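PDB 6JAV: group II chitinase from Ostrinia furnacalis, which probably hydrolyses internal linkages of chitin as a family 18 endochitinase, this chain being one catalytic domain of a much longer, multi-domain insect protein. Local coordinates for residues Val183-Leu186 against Ala187-Leu190; Gly238-Ala241 against Ser242-Val245. All coordinates share one frame; numbering follows the deposited sequence.

Interaction 1 of 2, residues Val183-Leu186 against Ala187-Leu190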
loop_
_atom_site.group_PDB
_atom_site.type_symbol
_atom_site.label_atom_id
_atom_site.label_comp_id
_atom_site.label_asym_id
_atom_site.label_seq_id
_atom_site.Cartn_x
_atom_site.Cartn_y
_atom_site.Cartn_z
ATOM N N VAL A 183 -8.552 14.176 10.426
ATOM C CA VAL A 183 -9.354 13.089 9.853
ATOM C C VAL A 183 -10.696 13.571 9.325
ATOM O O VAL A 183 -11.082 13.161 8.219
ATOM C CB VAL A 183 -9.437 11.898 10.837
ATOM C CG1 VAL A 183 -10.364 10.809 10.278
ATOM C CG2 VAL A 183 -8.057 11.301 11.073
ATOM N N PRO A 184 -11.466 14.402 10.040
ATOM C CA PRO A 184 -12.746 14.848 9.444
ATOM C C PRO A 184 -12.595 15.560 8.111
ATOM O O PRO A 184 -13.417 15.354 7.205
ATOM C CB PRO A 184 -13.359 15.750 10.538
ATOM C CG PRO A 184 -12.791 15.176 11.801
ATOM C CD PRO A 184 -11.340 14.825 11.443
ATOM N N VAL A 185 -11.555 16.382 7.938
ATOM C CA VAL A 185 -11.391 17.085 6.672
ATOM C C VAL A 185 -11.075 16.100 5.564
ATOM O O VAL A 185 -11.677 16.129 4.473
ATOM C CB VAL A 185 -10.282 18.141 6.797
ATOM C CG1 VAL A 185 -9.928 18.676 5.407
ATOM C CG2 VAL A 185 -10.734 19.257 7.718
ATOM N N LEU A 186 -10.127 15.198 5.831
ATOM C CA LEU A 186 -9.759 14.209 4.832
ATOM C C LEU A 186 -10.943 13.320 4.494
ATOM O O LEU A 186 -11.200 13.025 3.321
ATOM C CB LEU A 186 -8.612 13.343 5.342
ATOM C CG LEU A 186 -7.334 14.080 5.739
ATOM C CD1 LEU A 186 -6.249 13.056 5.986
ATOM C CD2 LEU A 186 -6.925 15.062 4.681
ATOM N N ALA A 187 -11.691 12.891 5.513
ATOM C CA ALA A 187 -12.809 11.981 5.270
ATOM C C ALA A 187 -13.914 12.632 4.456
ATOM O O ALA A 187 -14.601 11.953 3.676
ATOM C CB ALA A 187 -13.395 11.556 6.611
ATOM N N ARG A 188 -14.111 13.932 4.635
ATOM C CA ARG A 188 -15.156 14.624 3.895
ATOM C C ARG A 188 -14.767 14.838 2.431
ATOM O O ARG A 188 -15.621 14.740 1.534
ATOM C CB ARG A 188 -15.466 15.953 4.589
ATOM C CG ARG A 188 -16.462 16.793 3.830
ATOM C CD ARG A 188 -16.974 17.951 4.695
ATOM N NE ARG A 188 -15.906 18.654 5.381
ATOM C CZ ARG A 188 -15.153 19.597 4.829
ATOM N NH1 ARG A 188 -15.355 19.950 3.574
ATOM N NH2 ARG A 188 -14.204 20.187 5.538
ATOM N N LEU A 189 -13.491 15.146 2.159
ATOM C CA LEU A 189 -13.078 15.584 0.825
ATOM C C LEU A 189 -12.538 14.471 -0.062
ATOM O O LEU A 189 -12.702 14.543 -1.285
ATOM C CB LEU A 189 -12.005 16.680 0.943
ATOM C CG LEU A 189 -12.568 17.965 1.570
ATOM C CD1 LEU A 189 -11.460 18.954 1.825
ATOM C CD2 LEU A 189 -13.641 18.569 0.653
ATOM N N LEU A 190 -11.908 13.457 0.502
ATOM C CA LEU A 190 -11.301 12.409 -0.312
ATOM C C LEU A 190 -12.347 11.406 -0.807
ATOM O O LEU A 190 -13.303 11.064 -0.110
ATOM C CB LEU A 190 -10.227 11.665 0.495
ATOM C CG LEU A 190 -9.030 12.512 0.947
ATOM C CD1 LEU A 190 -8.118 11.689 1.859
ATOM C CD2 LEU A 190 -8.280 13.028 -0.254
HETATM O O HOH W 1 -15.925 17.370 8.172
#

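Interaction 2 of 2, residues Gly238-Ala241 against Ser242-Val245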
loop_
_atom_site.group_PDB
_atom_site.type_symbol
_atom_site.label_atom_id
_atom_site.label_comp_id
_atom_site.label_asym_id
_atom_site.label_seq_id
_atom_site.Cartn_x
_atom_site.Cartn_y
_atom_site.Cartn_z
ATOM N N GLY A 238 -13.571 9.804 12.699
ATOM C CA GLY A 238 -14.517 10.504 11.842
ATOM C C GLY A 238 -14.608 10.007 10.410
ATOM O O GLY A 238 -15.249 10.657 9.574
ATOM N N THR A 239 -14.002 8.827 10.091
ATOM C CA THR A 239 -14.058 8.407 8.692
ATOM C C THR A 239 -15.267 7.504 8.453
ATOM O O THR A 239 -15.407 6.487 9.146
ATOM C CB THR A 239 -12.802 7.621 8.332
ATOM O OG1 THR A 239 -11.658 8.393 8.692
ATOM C CG2 THR A 239 -12.729 7.333 6.834
ATOM N N PRO A 240 -16.112 7.799 7.464
ATOM C CA PRO A 240 -17.176 6.847 7.081
ATOM C C PRO A 240 -16.602 5.534 6.565
ATOM O O PRO A 240 -15.570 5.514 5.881
ATOM C CB PRO A 240 -17.943 7.578 5.973
ATOM C CG PRO A 240 -17.574 9.061 6.116
ATOM C CD PRO A 240 -16.160 9.052 6.677
ATOM N N ALA A 241 -17.283 4.433 6.878
ATOM C CA ALA A 241 -16.839 3.130 6.379
ATOM C C ALA A 241 -16.692 3.135 4.860
ATOM O O ALA A 241 -15.749 2.528 4.313
ATOM C CB ALA A 241 -17.817 2.029 6.811
ATOM N N SER A 242 -17.621 3.781 4.154
ATOM C CA SER A 242 -17.598 3.752 2.697
ATOM C C SER A 242 -16.354 4.401 2.111
ATOM O O SER A 242 -16.029 4.116 0.952
ATOM C CB SER A 242 -18.830 4.447 2.132
ATOM O OG SER A 242 -18.705 5.850 2.243
ATOM N N LYS A 243 -15.662 5.242 2.872
ATOM C CA LYS A 243 -14.464 5.914 2.378
ATOM C C LYS A 243 -13.206 5.085 2.588
ATOM O O LYS A 243 -12.166 5.407 2.008
ATOM C CB LYS A 243 -14.281 7.280 3.068
ATOM C CG LYS A 243 -15.379 8.312 2.795
ATOM C CD LYS A 243 -15.275 8.793 1.374
ATOM C CE LYS A 243 -16.265 9.916 1.028
ATOM N NZ LYS A 243 -15.733 11.261 1.316
ATOM N N ILE A 244 -13.261 4.021 3.383
ATOM C CA ILE A 244 -12.070 3.243 3.719
ATOM C C ILE A 244 -11.887 2.091 2.743
ATOM O O ILE A 244 -12.806 1.292 2.505
ATOM C CB ILE A 244 -12.159 2.714 5.154
ATOM C CG1 ILE A 244 -12.163 3.890 6.131
ATOM C CG2 ILE A 244 -10.995 1.752 5.463
ATOM C CD1 ILE A 244 -12.502 3.462 7.516
ATOM N N VAL A 245 -10.679 1.964 2.203
ATOM C CA VAL A 245 -10.267 0.714 1.568
ATOM C C VAL A 245 -9.086 0.174 2.368
ATOM O O VAL A 245 -8.147 0.920 2.697
ATOM C CB VAL A 245 -9.954 0.855 0.055
ATOM C CG1 VAL A 245 -11.202 1.351 -0.688
ATOM C CG2 VAL A 245 -8.809 1.770 -0.223
#

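Interaction 1 of 2, residues Val183-Leu186 against Ala187-Leu190
With CG1 of Val185 set anti to its backbone N (chi1 169°) and CG of Leu189 anti to the carbonyl carbon (chi1 -66°), the two side chains run side by side one helical turn apart, and Val185 CG1 meets Leu189 CD1 at 3.9 Å. Leu186 and Leu190 repeat the spacing: the inner methylene CB of Leu186 receives CD1 of Leu190, again at 3.9 Å. The i to i+4 bonds of the helix fix this spacing: Ala187 N binds Val183 O at 2.8 Å and Leu190 N binds Leu186 O at 2.9 Å, although Leu190 already leaves helical angles. The carbonyl of Pro184 accepts the N-H of Arg188 at 3.0 Å. A water, lying in plane at the edge of the Arg188 guanidinium, accepts a bond from NE at 3.1 Å and gives a weak one back to Pro184 O, forming a loose water bridge between the exposed side chain and its own helix. The short helix 183-189 packs in two directions: Leu186, Leu189 and Leu190 pack on helix 143-159, Leu190 also reaching strand 165-170, whereas Val183 and Ala187 lean on the loop residues Thr239 and Pro240 that lead towards strand 244-257.

Interaction 2 of 2, residues Gly238-Ala241 against Ser242-Val245
The aliphatic start of Lys243 runs alongside the ring of Pro240, and the lysine can be followed outward from the backbone. Its CB sits 3.6 Å from Pro240 O and also brushes Thr239 CG2. The next carbon, CG, follows the proline ring, 4.0 Å from Pro240 CD and scarcely farther from CG and CB of the same ring. The chain bends at chi2 (-71°), which sends CD off from the proline ring, runs extended to CE, and bends again at chi4 (88°), which sets the direction of NZ. There NZ ends in hydrogen bonds with the carbonyl oxygens of Ala187 and Leu190, at the close of helix 183-189. The ammonium is therefore held by main-chain acceptors, a setting that would be expected to favour its charged form.

Nearer the strand, the side chains of Thr239 and Ile244 cross at a slant, the methyl CG2 of Thr239 lying 3.6 Å from Ile244 CG1 and 3.9 Å from Ile244 CD1. The hydroxyl OG1 of Thr239 turns instead to Trp234 O in helix 227-236.

Two backbone bonds shape the turn: Lys243 N to Pro240 O and Ile244 N to Ala241 O, each 3.0 Å long. Two successive i to i+3 bonds of this kind make a short 3-10 segment. Upstream, Gly238 closes helix 227-236 in a Schellman motif, using the positive phi that suits glycine. Capped helix, short turn and entry into strand 244-257 beside strand 192-195 together make a helix-to-strand connection of the TIM barrel of family 18 glycosidases.

How the interactions relate
Interaction 1 closes before interaction 2 opens along the chain, yet their centres lie only 9 Å apart, on the same side of the chain's centre. The first ends helix 183-189 just ahead of strand 192-195; the second follows helix 227-236 and enters strand 244-257, the parallel neighbour of strand 192-195. Two adjacent helix-to-strand connections of the family 18 barrel therefore meet, with Lys243 as the polar tie between them. Both interactions belong to the barrel scaffold; the residues contacting the bound inhibitor, such as Trp86 and Asp199, lie in neither.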